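Local atomic coordinates of probable 2-hydroxyhepta-2,4-diene-1,7-dioate isomerase (PDB entry 2DFU), a protein that probably acts as a metal-dependent isomerase of the fumarylacetoacetate hydrolase family, isomerising 2-hydroxyhepta-2,4-diene-1,7-dioate, an intermediate of aromatic-compound breakdown. Residues Gly90-Trp96 with Leu252-Ile256; Glu100-Pro105 with Lys166-Leu170; Leu178-Asp182 with Phe204-Glu208; Val51-Tyr57 with Val225-Pro230. All coordinates share one frame. Residue numbers count along the deposited sequence, not the author numbering.

Contact 1: Gly90-Trp96 with Leu252-Ile256; sequences GNPRDPW and LFTLI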
loop_
_atom_site.group_PDB
_atom_site.type_symbol
_atom_site.label_atom_id
_atom_site.label_comp_id
_atom_site.label_asym_id
_atom_site.label_seq_id
_atom_site.Cartn_x
_atom_site.Cartn_y
_atom_site.Cartn_z
ATOM N N GLY A 90 -4.862 -14.083 -16.951
ATOM C CA GLY A 90 -5.635 -14.720 -17.992
ATOM C C GLY A 90 -6.080 -16.095 -17.520
ATOM O O GLY A 90 -5.319 -16.812 -16.866
ATOM N N ASN A 91 -7.326 -16.443 -17.826
ATOM C CA ASN A 91 -7.888 -17.747 -17.485
ATOM C C ASN A 91 -7.201 -18.763 -18.416
ATOM O O ASN A 91 -7.221 -18.601 -19.637
ATOM C CB ASN A 91 -9.396 -17.726 -17.755
ATOM C CG ASN A 91 -10.102 -18.973 -17.267
ATOM O OD1 ASN A 91 -9.684 -20.096 -17.551
ATOM N ND2 ASN A 91 -11.193 -18.778 -16.539
ATOM N N PRO A 92 -6.577 -19.811 -17.854
ATOM C CA PRO A 92 -5.890 -20.829 -18.662
ATOM C C PRO A 92 -6.744 -21.495 -19.749
ATOM O O PRO A 92 -6.213 -22.101 -20.681
ATOM C CB PRO A 92 -5.401 -21.826 -17.615
ATOM C CG PRO A 92 -5.124 -20.948 -16.442
ATOM C CD PRO A 92 -6.348 -20.051 -16.417
ATOM N N ARG A 93 -8.061 -21.387 -19.633
ATOM C CA ARG A 93 -8.946 -21.981 -20.633
ATOM C C ARG A 93 -9.136 -21.057 -21.847
ATOM O O ARG A 93 -9.664 -21.481 -22.875
ATOM C CB ARG A 93 -10.293 -22.319 -19.997
ATOM C CG ARG A 93 -10.167 -23.248 -18.791
ATOM C CD ARG A 93 -9.601 -24.626 -19.164
ATOM N NE ARG A 93 -10.518 -25.387 -20.013
ATOM C CZ ARG A 93 -10.764 -26.691 -19.878
ATOM N NH1 ARG A 93 -10.159 -27.392 -18.925
ATOM N NH2 ARG A 93 -11.629 -27.293 -20.689
ATOM N N ASP A 94 -8.699 -19.803 -21.716
ATOM C CA ASP A 94 -8.766 -18.789 -22.785
ATOM C C ASP A 94 -7.919 -17.594 -22.325
ATOM O O ASP A 94 -8.436 -16.514 -22.053
ATOM C CB ASP A 94 -10.216 -18.356 -23.040
ATOM C CG ASP A 94 -10.324 -17.242 -24.075
ATOM O OD1 ASP A 94 -9.414 -17.117 -24.926
ATOM O OD2 ASP A 94 -11.327 -16.494 -24.045
ATOM N N PRO A 95 -6.591 -17.790 -22.255
ATOM C CA PRO A 95 -5.546 -16.848 -21.837
ATOM C C PRO A 95 -5.627 -15.424 -22.351
ATOM O O PRO A 95 -5.917 -14.489 -21.607
ATOM C CB PRO A 95 -4.257 -17.520 -22.308
ATOM C CG PRO A 95 -4.600 -18.959 -22.357
ATOM C CD PRO A 95 -5.984 -18.955 -22.922
ATOM N N TRP A 96 -5.345 -15.270 -23.635
ATOM C CA TRP A 96 -5.320 -13.965 -24.274
ATOM C C TRP A 96 -6.660 -13.252 -24.365
ATOM O O TRP A 96 -6.710 -12.027 -24.446
ATOM C CB TRP A 96 -4.699 -14.126 -25.656
ATOM C CG TRP A 96 -3.547 -15.083 -25.621
ATOM C CD1 TRP A 96 -3.416 -16.236 -26.343
ATOM C CD2 TRP A 96 -2.369 -14.983 -24.808
ATOM N NE1 TRP A 96 -2.233 -16.858 -26.032
ATOM C CE2 TRP A 96 -1.569 -16.114 -25.094
ATOM C CE3 TRP A 96 -1.911 -14.050 -23.865
ATOM C CZ2 TRP A 96 -0.336 -16.338 -24.471
ATOM C CZ3 TRP A 96 -0.682 -14.272 -23.245
ATOM C CH2 TRP A 96 0.091 -15.406 -23.551
ATOM N N LEU A 252 1.128 -17.783 -15.419
ATOM C CA LEU A 252 0.447 -16.503 -15.445
ATOM C C LEU A 252 0.425 -15.972 -16.876
ATOM O O LEU A 252 1.473 -15.829 -17.511
ATOM C CB LEU A 252 1.169 -15.504 -14.548
ATOM C CG LEU A 252 0.755 -14.032 -14.642
ATOM C CD1 LEU A 252 -0.734 -13.872 -14.335
ATOM C CD2 LEU A 252 1.601 -13.222 -13.661
ATOM N N PHE A 253 -0.770 -15.683 -17.374
ATOM C CA PHE A 253 -0.937 -15.146 -18.717
ATOM C C PHE A 253 -1.369 -13.684 -18.626
ATOM O O PHE A 253 -2.309 -13.349 -17.909
ATOM C CB PHE A 253 -2.014 -15.927 -19.471
ATOM C CG PHE A 253 -1.661 -17.360 -19.726
ATOM C CD1 PHE A 253 -0.856 -17.710 -20.810
ATOM C CD2 PHE A 253 -2.156 -18.368 -18.904
ATOM C CE1 PHE A 253 -0.554 -19.046 -21.077
ATOM C CE2 PHE A 253 -1.860 -19.705 -19.161
ATOM C CZ PHE A 253 -1.056 -20.043 -20.256
ATOM N N THR A 254 -0.678 -12.813 -19.346
ATOM C CA THR A 254 -1.034 -11.406 -19.350
ATOM C C THR A 254 -0.622 -10.801 -20.685
ATOM O O THR A 254 0.024 -11.462 -21.501
ATOM C CB THR A 254 -0.355 -10.638 -18.191
ATOM O OG1 THR A 254 -0.884 -9.309 -18.132
ATOM C CG2 THR A 254 1.138 -10.558 -18.403
ATOM N N LEU A 255 -1.003 -9.552 -20.920
ATOM C CA LEU A 255 -0.655 -8.905 -22.176
ATOM C C LEU A 255 -0.656 -7.390 -22.076
ATOM O O LEU A 255 -1.309 -6.801 -21.207
ATOM C CB LEU A 255 -1.611 -9.362 -23.287
ATOM C CG LEU A 255 -3.102 -9.044 -23.167
ATOM C CD1 LEU A 255 -3.337 -7.557 -23.360
ATOM C CD2 LEU A 255 -3.859 -9.810 -24.225
ATOM N N ILE A 256 0.085 -6.762 -22.979
ATOM C CA ILE A 256 0.182 -5.320 -23.002
ATOM C C ILE A 256 -0.839 -4.731 -23.961
ATOM O O ILE A 256 -0.964 -5.170 -25.110
ATOM C CB ILE A 256 1.581 -4.878 -23.430
ATOM C CG1 ILE A 256 2.627 -5.658 -22.635
ATOM C CG2 ILE A 256 1.747 -3.378 -23.189
ATOM C CD1 ILE A 256 2.501 -5.490 -21.121
HETATM O O HOH W 1 -2.758 -16.737 -15.733
#
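F253 organises this contact. With chi1 at -65° (m) and chi2 at -83°, its ring projects from strand 252-256 into the curve of the 90-96 loop, and 130 Å² of the residue is covered. P95, also pointing toward the strand, lies over one ring face: its CB is 3.9 Å from the F253 centroid and 22° off the ring normal, a CH-pi contact. W96 holds chi1 at -40° (m) and chi2 at 122°, so its six-membered ring receives the edge of F253 in a T-shaped pair with centroids 5.5 Å apart and planes at 89°. The indole edge meets the strand backbone, with W96 CZ3 3.4 Å from T254 O, and R241 adds a cation-pi contact. L255, with both chi angles p, brings CD2 to 3.6 Å from W96 O.

G90 N donates to F253 O (2.8 Å, 159°), while water 1 links G90 O and F253 N, 2.8 Å from each. An ideal CB on G90 would clash with P95 O (2.6 Å) and crowd F253 CB (3.0 Å), consistent with glycine. N91 (chi1 t) points away; its OD1 accepts from R93 N at 2.9 Å. The result is an Asx turn coinciding with the type I turn N91-D94, then a weakly bonded helical turn whose P95 and W96 pack against strand 250-259 of the five-stranded sheet in the FAH-family domain.

Contact 2: Glu100-Pro105 with Lys166-Leu170; sequences EPVPYP and KFLPL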
loop_
_atom_site.group_PDB
_atom_site.type_symbol
_atom_site.label_atom_id
_atom_site.label_comp_id
_atom_site.label_asym_id
_atom_site.label_seq_id
_atom_site.Cartn_x
_atom_site.Cartn_y
_atom_site.Cartn_z
ATOM N N GLU A 100 -6.477 -9.369 -18.156
ATOM C CA GLU A 100 -6.700 -7.934 -18.116
ATOM C C GLU A 100 -5.474 -7.276 -18.725
ATOM O O GLU A 100 -4.357 -7.462 -18.244
ATOM C CB GLU A 100 -6.901 -7.463 -16.677
ATOM C CG GLU A 100 -6.996 -5.954 -16.528
ATOM C CD GLU A 100 -7.535 -5.533 -15.169
ATOM O OE1 GLU A 100 -7.323 -6.279 -14.186
ATOM O OE2 GLU A 100 -8.164 -4.453 -15.084
ATOM N N PRO A 101 -5.664 -6.497 -19.800
ATOM C CA PRO A 101 -4.526 -5.838 -20.442
ATOM C C PRO A 101 -3.861 -4.792 -19.560
ATOM O O PRO A 101 -4.522 -4.110 -18.778
ATOM C CB PRO A 101 -5.145 -5.197 -21.690
ATOM C CG PRO A 101 -6.389 -6.013 -21.943
ATOM C CD PRO A 101 -6.910 -6.233 -20.541
ATOM N N VAL A 102 -2.544 -4.694 -19.679
ATOM C CA VAL A 102 -1.783 -3.687 -18.957
ATOM C C VAL A 102 -1.604 -2.589 -20.006
ATOM O O VAL A 102 -0.915 -2.783 -21.007
ATOM C CB VAL A 102 -0.388 -4.199 -18.544
ATOM C CG1 VAL A 102 0.407 -3.068 -17.902
ATOM C CG2 VAL A 102 -0.519 -5.371 -17.586
ATOM N N PRO A 103 -2.248 -1.432 -19.810
ATOM C CA PRO A 103 -2.107 -0.351 -20.787
ATOM C C PRO A 103 -0.674 0.168 -20.846
ATOM O O PRO A 103 -0.052 0.368 -19.810
ATOM C CB PRO A 103 -3.062 0.721 -20.257
ATOM C CG PRO A 103 -4.077 -0.060 -19.484
ATOM C CD PRO A 103 -3.227 -1.076 -18.770
ATOM N N TYR A 104 -0.137 0.365 -22.047
ATOM C CA TYR A 104 1.208 0.917 -22.149
ATOM C C TYR A 104 0.962 2.393 -21.830
ATOM O O TYR A 104 0.347 3.109 -22.619
ATOM C CB TYR A 104 1.768 0.752 -23.562
ATOM C CG TYR A 104 3.255 0.996 -23.615
ATOM C CD1 TYR A 104 3.787 2.233 -23.262
ATOM C CD2 TYR A 104 4.138 -0.029 -23.958
ATOM C CE1 TYR A 104 5.160 2.446 -23.241
ATOM C CE2 TYR A 104 5.513 0.170 -23.941
ATOM C CZ TYR A 104 6.016 1.410 -23.579
ATOM O OH TYR A 104 7.373 1.610 -23.528
ATOM N N PRO A 105 1.436 2.862 -20.665
ATOM C CA PRO A 105 1.268 4.241 -20.200
ATOM C C PRO A 105 1.776 5.364 -21.085
ATOM O O PRO A 105 2.702 5.195 -21.875
ATOM C CB PRO A 105 1.966 4.237 -18.840
ATOM C CG PRO A 105 1.933 2.804 -18.431
ATOM C CD PRO A 105 2.262 2.108 -19.714
ATOM N N LYS A 166 -2.546 -1.421 -12.922
ATOM C CA LYS A 166 -2.274 -2.666 -13.645
ATOM C C LYS A 166 -0.799 -3.055 -13.770
ATOM O O LYS A 166 -0.454 -3.898 -14.597
ATOM C CB LYS A 166 -2.889 -2.628 -15.055
ATOM C CG LYS A 166 -4.291 -2.037 -15.150
ATOM C CD LYS A 166 -5.286 -2.657 -14.169
ATOM C CE LYS A 166 -6.647 -1.967 -14.307
ATOM N NZ LYS A 166 -7.668 -2.486 -13.370
ATOM N N PHE A 167 0.080 -2.453 -12.972
ATOM C CA PHE A 167 1.494 -2.820 -13.051
ATOM C C PHE A 167 1.815 -4.108 -12.304
ATOM O O PHE A 167 2.982 -4.414 -12.047
ATOM C CB PHE A 167 2.379 -1.686 -12.535
ATOM C CG PHE A 167 2.789 -0.704 -13.604
ATOM C CD1 PHE A 167 2.006 -0.521 -14.745
ATOM C CD2 PHE A 167 3.951 0.051 -13.459
ATOM C CE1 PHE A 167 2.374 0.400 -15.727
ATOM C CE2 PHE A 167 4.330 0.977 -14.434
ATOM C CZ PHE A 167 3.539 1.151 -15.571
ATOM N N LEU A 168 0.788 -4.874 -11.957
ATOM C CA LEU A 168 1.027 -6.129 -11.261
ATOM C C LEU A 168 0.068 -7.265 -11.600
ATOM O O LEU A 168 -0.836 -7.585 -10.823
ATOM C CB LEU A 168 1.042 -5.922 -9.738
ATOM C CG LEU A 168 1.427 -7.180 -8.936
ATOM C CD1 LEU A 168 2.847 -7.620 -9.302
ATOM C CD2 LEU A 168 1.321 -6.903 -7.444
ATOM N N PRO A 169 0.224 -7.864 -12.791
ATOM C CA PRO A 169 -0.663 -8.978 -13.142
ATOM C C PRO A 169 -0.327 -10.037 -12.084
ATOM O O PRO A 169 0.848 -10.226 -11.759
ATOM C CB PRO A 169 -0.170 -9.381 -14.532
ATOM C CG PRO A 169 0.280 -8.076 -15.121
ATOM C CD PRO A 169 1.023 -7.432 -13.956
ATOM N N LEU A 170 -1.330 -10.715 -11.535
ATOM C CA LEU A 170 -1.053 -11.704 -10.494
ATOM C C LEU A 170 -1.982 -12.906 -10.590
ATOM O O LEU A 170 -3.200 -12.749 -10.652
ATOM C CB LEU A 170 -1.198 -11.053 -9.112
ATOM C CG LEU A 170 -0.737 -11.858 -7.892
ATOM C CD1 LEU A 170 0.769 -11.704 -7.728
ATOM C CD2 LEU A 170 -1.445 -11.357 -6.649
HETATM O O HOH W 2 -7.702 -5.390 -11.557
#
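The electrostatic part is a salt bridge: K166 NZ donates to E100 OE2 at 2.7 Å. K166 has chi1 and chi2 m and the outer two angles t, so it bends near its root and then runs extended to the carboxylate. Water 2 donates to E100 OE1 at 2.8 Å and has a weak bond with K166 NZ at 3.4 Å. E100 OE1 also accepts from R88 N.

Most of the remaining contacts are apolar, although V102 CG2 also lies 3.3 Å from K166 O. V102 CG2 packs on P169 CG at 3.7 Å and its CG1 lies 4.4 Å from F167 CD1, while P105 CG meets the edge of the F167 ring, 3.6 Å from CE1. K166 CG lies 3.9 Å from P103 CD.

No backbone hydrogen bond joins the segments; strands 102-104 and 168-175 belong to different sheets. Strand 102-104 runs parallel to strand 250-259, whose T254 touches both V102 and P169; strand 168-175 pairs with strands 86-87 and 137-148.

Contact 3: Leu178-Asp182 with Phe204-Glu208; sequences LNPQD and FSVAE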
loop_
_atom_site.group_PDB
_atom_site.type_symbol
_atom_site.label_atom_id
_atom_site.label_comp_id
_atom_site.label_asym_id
_atom_site.label_seq_id
_atom_site.Cartn_x
_atom_site.Cartn_y
_atom_site.Cartn_z
ATOM N N LEU A 178 4.511 -26.218 -1.590
ATOM C CA LEU A 178 5.676 -26.016 -2.439
ATOM C C LEU A 178 6.952 -25.720 -1.652
ATOM O O LEU A 178 6.888 -25.234 -0.523
ATOM C CB LEU A 178 5.400 -24.839 -3.373
ATOM C CG LEU A 178 6.442 -24.489 -4.432
ATOM C CD1 LEU A 178 6.158 -25.295 -5.685
ATOM C CD2 LEU A 178 6.386 -22.995 -4.747
ATOM N N ASN A 179 8.106 -26.033 -2.241
ATOM C CA ASN A 179 9.405 -25.648 -1.685
ATOM C C ASN A 179 9.963 -24.494 -2.485
ATOM O O ASN A 179 10.453 -24.641 -3.592
ATOM C CB ASN A 179 10.384 -26.830 -1.735
ATOM C CG ASN A 179 11.742 -26.430 -1.170
ATOM O OD1 ASN A 179 11.993 -25.279 -0.815
ATOM N ND2 ASN A 179 12.646 -27.424 -1.088
ATOM N N PRO A 180 9.792 -23.301 -1.885
ATOM C CA PRO A 180 10.021 -22.030 -2.565
ATOM C C PRO A 180 11.425 -21.909 -3.147
ATOM O O PRO A 180 11.684 -21.189 -4.101
ATOM C CB PRO A 180 9.771 -20.927 -1.554
ATOM C CG PRO A 180 9.760 -21.565 -0.167
ATOM C CD PRO A 180 9.357 -23.067 -0.522
ATOM N N GLN A 181 12.375 -22.605 -2.528
ATOM C CA GLN A 181 13.760 -22.511 -2.978
ATOM C C GLN A 181 14.141 -23.626 -3.942
ATOM O O GLN A 181 15.314 -23.800 -4.259
ATOM C CB GLN A 181 14.716 -22.508 -1.779
ATOM C CG GLN A 181 14.318 -21.522 -0.695
ATOM C CD GLN A 181 14.027 -20.128 -1.238
ATOM O OE1 GLN A 181 13.162 -19.423 -0.722
ATOM N NE2 GLN A 181 14.755 -19.724 -2.274
ATOM N N ASP A 182 13.157 -24.379 -4.415
ATOM C CA ASP A 182 13.442 -25.452 -5.358
ATOM C C ASP A 182 12.462 -25.478 -6.531
ATOM O O ASP A 182 11.763 -26.466 -6.746
ATOM C CB ASP A 182 13.438 -26.809 -4.643
ATOM C CG ASP A 182 14.007 -27.931 -5.510
ATOM O OD1 ASP A 182 14.980 -27.675 -6.258
ATOM O OD2 ASP A 182 13.485 -29.066 -5.436
ATOM N N PHE A 204 18.496 -13.937 -1.306
ATOM C CA PHE A 204 17.743 -14.003 -0.058
ATOM C C PHE A 204 16.604 -14.978 -0.285
ATOM O O PHE A 204 15.852 -14.852 -1.256
ATOM C CB PHE A 204 17.167 -12.633 0.297
ATOM C CG PHE A 204 18.199 -11.557 0.400
ATOM C CD1 PHE A 204 19.098 -11.543 1.459
ATOM C CD2 PHE A 204 18.294 -10.574 -0.580
ATOM C CE1 PHE A 204 20.081 -10.566 1.540
ATOM C CE2 PHE A 204 19.277 -9.588 -0.511
ATOM C CZ PHE A 204 20.173 -9.584 0.552
ATOM N N SER A 205 16.481 -15.961 0.597
ATOM C CA SER A 205 15.413 -16.937 0.476
ATOM C C SER A 205 14.076 -16.271 0.812
ATOM O O SER A 205 14.028 -15.177 1.387
ATOM C CB SER A 205 15.648 -18.103 1.437
ATOM O OG SER A 205 15.370 -17.716 2.777
ATOM N N VAL A 206 12.988 -16.939 0.456
ATOM C CA VAL A 206 11.660 -16.421 0.748
ATOM C C VAL A 206 11.508 -16.258 2.258
ATOM O O VAL A 206 11.001 -15.246 2.736
ATOM C CB VAL A 206 10.571 -17.378 0.219
ATOM C CG1 VAL A 206 9.194 -16.932 0.702
ATOM C CG2 VAL A 206 10.630 -17.417 -1.302
ATOM N N ALA A 207 11.962 -17.259 3.004
ATOM C CA ALA A 207 11.873 -17.220 4.458
ATOM C C ALA A 207 12.631 -16.028 5.036
ATOM O O ALA A 207 12.170 -15.394 5.985
ATOM C CB ALA A 207 12.405 -18.520 5.043
ATOM N N GLU A 208 13.789 -15.721 4.458
ATOM C CA GLU A 208 14.604 -14.600 4.924
ATOM C C GLU A 208 13.957 -13.261 4.578
ATOM O O GLU A 208 14.026 -12.305 5.352
ATOM C CB GLU A 208 16.004 -14.670 4.307
ATOM C CG GLU A 208 16.765 -15.942 4.664
ATOM C CD GLU A 208 18.154 -16.003 4.050
ATOM O OE1 GLU A 208 18.290 -15.792 2.826
ATOM O OE2 GLU A 208 19.115 -16.277 4.798
HETATM O O HOH W 3 12.391 -19.690 1.857
#
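Q181 lays its amide over the start of helix 206-214, with OE1 3.5 Å from S205 CB and 3.3 Å from V206 CG2. The helix begins with a capping box: S205, at the N-cap, accepts from E208 N through OG (3.1 Å, 153°), and E208 OE1 accepts in return from S205 N (2.9 Å, 168°). Q181 supplements the box from another part of the chain, since V206 N donates to its OE1 at 2.8 Å with a nearly straight 174° angle.

Q181 lies in a type I turn from N179 to D182, closed by D182 N to N179 O at 2.8 Å. An Asx turn overlaps it, Q181 N donating to N179 OD1 at 3.2 Å. Within the same turn, P180 CB packs on V206 CG2 at 3.6 Å, and P180 O accepts from T199 OG1. The loop between strands 168-175 and 184-189 thus meets the helix N-terminus, where water 3 donates to Q181 OE1 and accepts from A207 N, 2.7 Å from each.

Contact 4: Val51-Tyr57 with Val225-Pro230; sequences VCVGRNY and VLTGTP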
loop_
_atom_site.group_PDB
_atom_site.type_symbol
_atom_site.label_atom_id
_atom_site.label_comp_id
_atom_site.label_asym_id
_atom_site.label_seq_id
_atom_site.Cartn_x
_atom_site.Cartn_y
_atom_site.Cartn_z
ATOM N N VAL A 51 4.625 -5.849 -0.900
ATOM C CA VAL A 51 6.040 -5.574 -0.664
ATOM C C VAL A 51 6.892 -6.311 -1.691
ATOM O O VAL A 51 6.734 -7.516 -1.891
ATOM C CB VAL A 51 6.446 -6.007 0.764
ATOM C CG1 VAL A 51 7.850 -5.544 1.069
ATOM C CG2 VAL A 51 5.468 -5.429 1.779
ATOM N N CYS A 52 7.803 -5.595 -2.345
ATOM C CA CYS A 52 8.621 -6.224 -3.373
ATOM C C CYS A 52 10.119 -6.138 -3.133
ATOM O O CYS A 52 10.621 -5.155 -2.600
ATOM C CB CYS A 52 8.296 -5.602 -4.726
ATOM S SG CYS A 52 6.542 -5.241 -4.932
ATOM N N VAL A 53 10.824 -7.182 -3.555
ATOM C CA VAL A 53 12.271 -7.250 -3.407
ATOM C C VAL A 53 12.955 -6.771 -4.675
ATOM O O VAL A 53 12.429 -6.934 -5.777
ATOM C CB VAL A 53 12.735 -8.695 -3.110
ATOM C CG1 VAL A 53 14.257 -8.773 -3.104
ATOM C CG2 VAL A 53 12.192 -9.144 -1.760
ATOM N N GLY A 54 14.123 -6.160 -4.513
ATOM C CA GLY A 54 14.864 -5.695 -5.668
ATOM C C GLY A 54 15.704 -6.840 -6.211
ATOM O O GLY A 54 15.205 -7.942 -6.430
ATOM N N ARG A 55 16.985 -6.579 -6.424
ATOM C CA ARG A 55 17.901 -7.593 -6.933
ATOM C C ARG A 55 17.859 -8.804 -6.009
ATOM O O ARG A 55 17.979 -8.661 -4.793
ATOM C CB ARG A 55 19.314 -7.011 -6.974
ATOM C CG ARG A 55 20.380 -7.926 -7.530
ATOM C CD ARG A 55 21.721 -7.214 -7.494
ATOM N NE ARG A 55 22.818 -8.050 -7.970
ATOM C CZ ARG A 55 24.099 -7.699 -7.898
ATOM N NH1 ARG A 55 24.437 -6.528 -7.369
ATOM N NH2 ARG A 55 25.041 -8.516 -8.353
ATOM N N ASN A 56 17.671 -9.995 -6.569
ATOM C CA ASN A 56 17.628 -11.187 -5.731
ATOM C C ASN A 56 18.096 -12.475 -6.402
ATOM O O ASN A 56 18.029 -13.550 -5.808
ATOM C CB ASN A 56 16.221 -11.388 -5.163
ATOM C CG ASN A 56 16.219 -12.311 -3.959
ATOM O OD1 ASN A 56 17.129 -12.253 -3.133
ATOM N ND2 ASN A 56 15.204 -13.160 -3.850
ATOM N N TYR A 57 18.574 -12.373 -7.634
ATOM C CA TYR A 57 19.064 -13.549 -8.340
ATOM C C TYR A 57 20.526 -13.380 -8.745
ATOM O O TYR A 57 20.958 -12.285 -9.111
ATOM C CB TYR A 57 18.216 -13.828 -9.586
ATOM C CG TYR A 57 16.892 -14.511 -9.311
ATOM C CD1 TYR A 57 15.809 -13.806 -8.784
ATOM C CD2 TYR A 57 16.722 -15.869 -9.584
ATOM C CE1 TYR A 57 14.588 -14.442 -8.539
ATOM C CE2 TYR A 57 15.513 -16.511 -9.343
ATOM C CZ TYR A 57 14.448 -15.793 -8.822
ATOM O OH TYR A 57 13.248 -16.430 -8.593
ATOM N N VAL A 225 3.939 -10.616 -1.372
ATOM C CA VAL A 225 5.359 -10.268 -1.344
ATOM C C VAL A 225 5.994 -10.828 -2.606
ATOM O O VAL A 225 5.821 -12.013 -2.906
ATOM C CB VAL A 225 6.066 -10.881 -0.102
ATOM C CG1 VAL A 225 7.554 -10.574 -0.140
ATOM C CG2 VAL A 225 5.444 -10.332 1.186
ATOM N N LEU A 226 6.695 -9.979 -3.357
ATOM C CA LEU A 226 7.364 -10.406 -4.588
ATOM C C LEU A 226 8.820 -10.724 -4.256
ATOM O O LEU A 226 9.459 -10.002 -3.491
ATOM C CB LEU A 226 7.294 -9.310 -5.657
ATOM C CG LEU A 226 5.908 -8.750 -6.007
ATOM C CD1 LEU A 226 6.011 -7.932 -7.298
ATOM C CD2 LEU A 226 4.900 -9.868 -6.181
ATOM N N THR A 227 9.348 -11.792 -4.845
ATOM C CA THR A 227 10.708 -12.227 -4.547
ATOM C C THR A 227 11.834 -11.928 -5.548
ATOM O O THR A 227 12.845 -12.633 -5.568
ATOM C CB THR A 227 10.702 -13.735 -4.264
ATOM O OG1 THR A 227 10.290 -14.441 -5.442
ATOM C CG2 THR A 227 9.722 -14.053 -3.148
ATOM N N GLY A 228 11.688 -10.894 -6.369
ATOM C CA GLY A 228 12.748 -10.584 -7.320
ATOM C C GLY A 228 12.620 -11.295 -8.659
ATOM O O GLY A 228 11.832 -12.228 -8.805
ATOM N N THR A 229 13.411 -10.873 -9.641
ATOM C CA THR A 229 13.336 -11.464 -10.972
ATOM C C THR A 229 14.698 -11.883 -11.533
ATOM O O THR A 229 15.713 -11.256 -11.251
ATOM C CB THR A 229 12.661 -10.466 -11.960
ATOM O OG1 THR A 229 12.346 -11.133 -13.186
ATOM C CG2 THR A 229 13.585 -9.288 -12.249
ATOM N N PRO A 230 14.729 -12.967 -12.329
ATOM C CA PRO A 230 15.967 -13.475 -12.937
ATOM C C PRO A 230 16.455 -12.525 -14.031
ATOM O O PRO A 230 15.879 -11.457 -14.236
ATOM C CB PRO A 230 15.542 -14.823 -13.520
ATOM C CG PRO A 230 14.357 -15.218 -12.679
ATOM C CD PRO A 230 13.622 -13.914 -12.536
HETATM O O HOH W 4 14.573 -8.639 -9.189
HETATM O O HOH W 5 11.118 -14.493 -7.796
#
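Two parallel beta bridges, V51 with V225 (CA-CA 4.8 Å) and C52 with L226 (4.5 Å), join strands 50-53 and 224-226 in the large mixed sheet of the FAH-family domain. L226 uses both its backbone N and its backbone O: N donates to V51 O (2.9 Å, 158°) and O accepts from V53 N (3.1 Å, 141°). V51 O also receives a CA-H contact from V225 CA at 3.1 Å.

Beyond the strands the loops stay together through side chains and water. N56 ND2 donates to T227 O (3.0 Å, 160°), while N56 OD1 accepts from F204 N. Water 4 donates to G54 O at 2.9 Å and accepts from T229 N at 2.6 Å. T229 OG1 is bonded to G115 O and Q195 NE2, and T227 OG1 to L117 O. G228, at phi/psi 89/168, fits closely: an ideal CB would clash with N56 CB at 2.7 Å.

Y57 packs its ring on P230, whose CG is 3.8 Å from the centroid and 14° off the normal, a CH-pi contact. Its hydroxyl reaches water 5, which lies 3.0 Å from Y57 OH and 2.5 Å from T227 OG1, and donates to G228 O at 2.6 Å.

In the fold
The four contacts form a chain, 1-2-4-3, each touching the next. Contacts 1 and 2, centres about 12 Å apart, meet where strand 102-104 joins strand 250-259: L255 O lies 2.9 Å from V102 N, a probable hydrogen bond. Contacts 3 and 4, also about 12 Å apart, meet through F204 N and N56 OD1 at 2.8 Å, again a probable hydrogen bond. Contact 2 reaches contact 4 (centres about 18 Å apart) by packing of L168 CD1 on L226 CD1 at 3.8 Å. Contact 4 touches E114 and E116 of strand 111-121, an E-x-E pattern consistent with the family's usual metal site; contact 1, centred about 23 Å from contact 4, is probably remote from it.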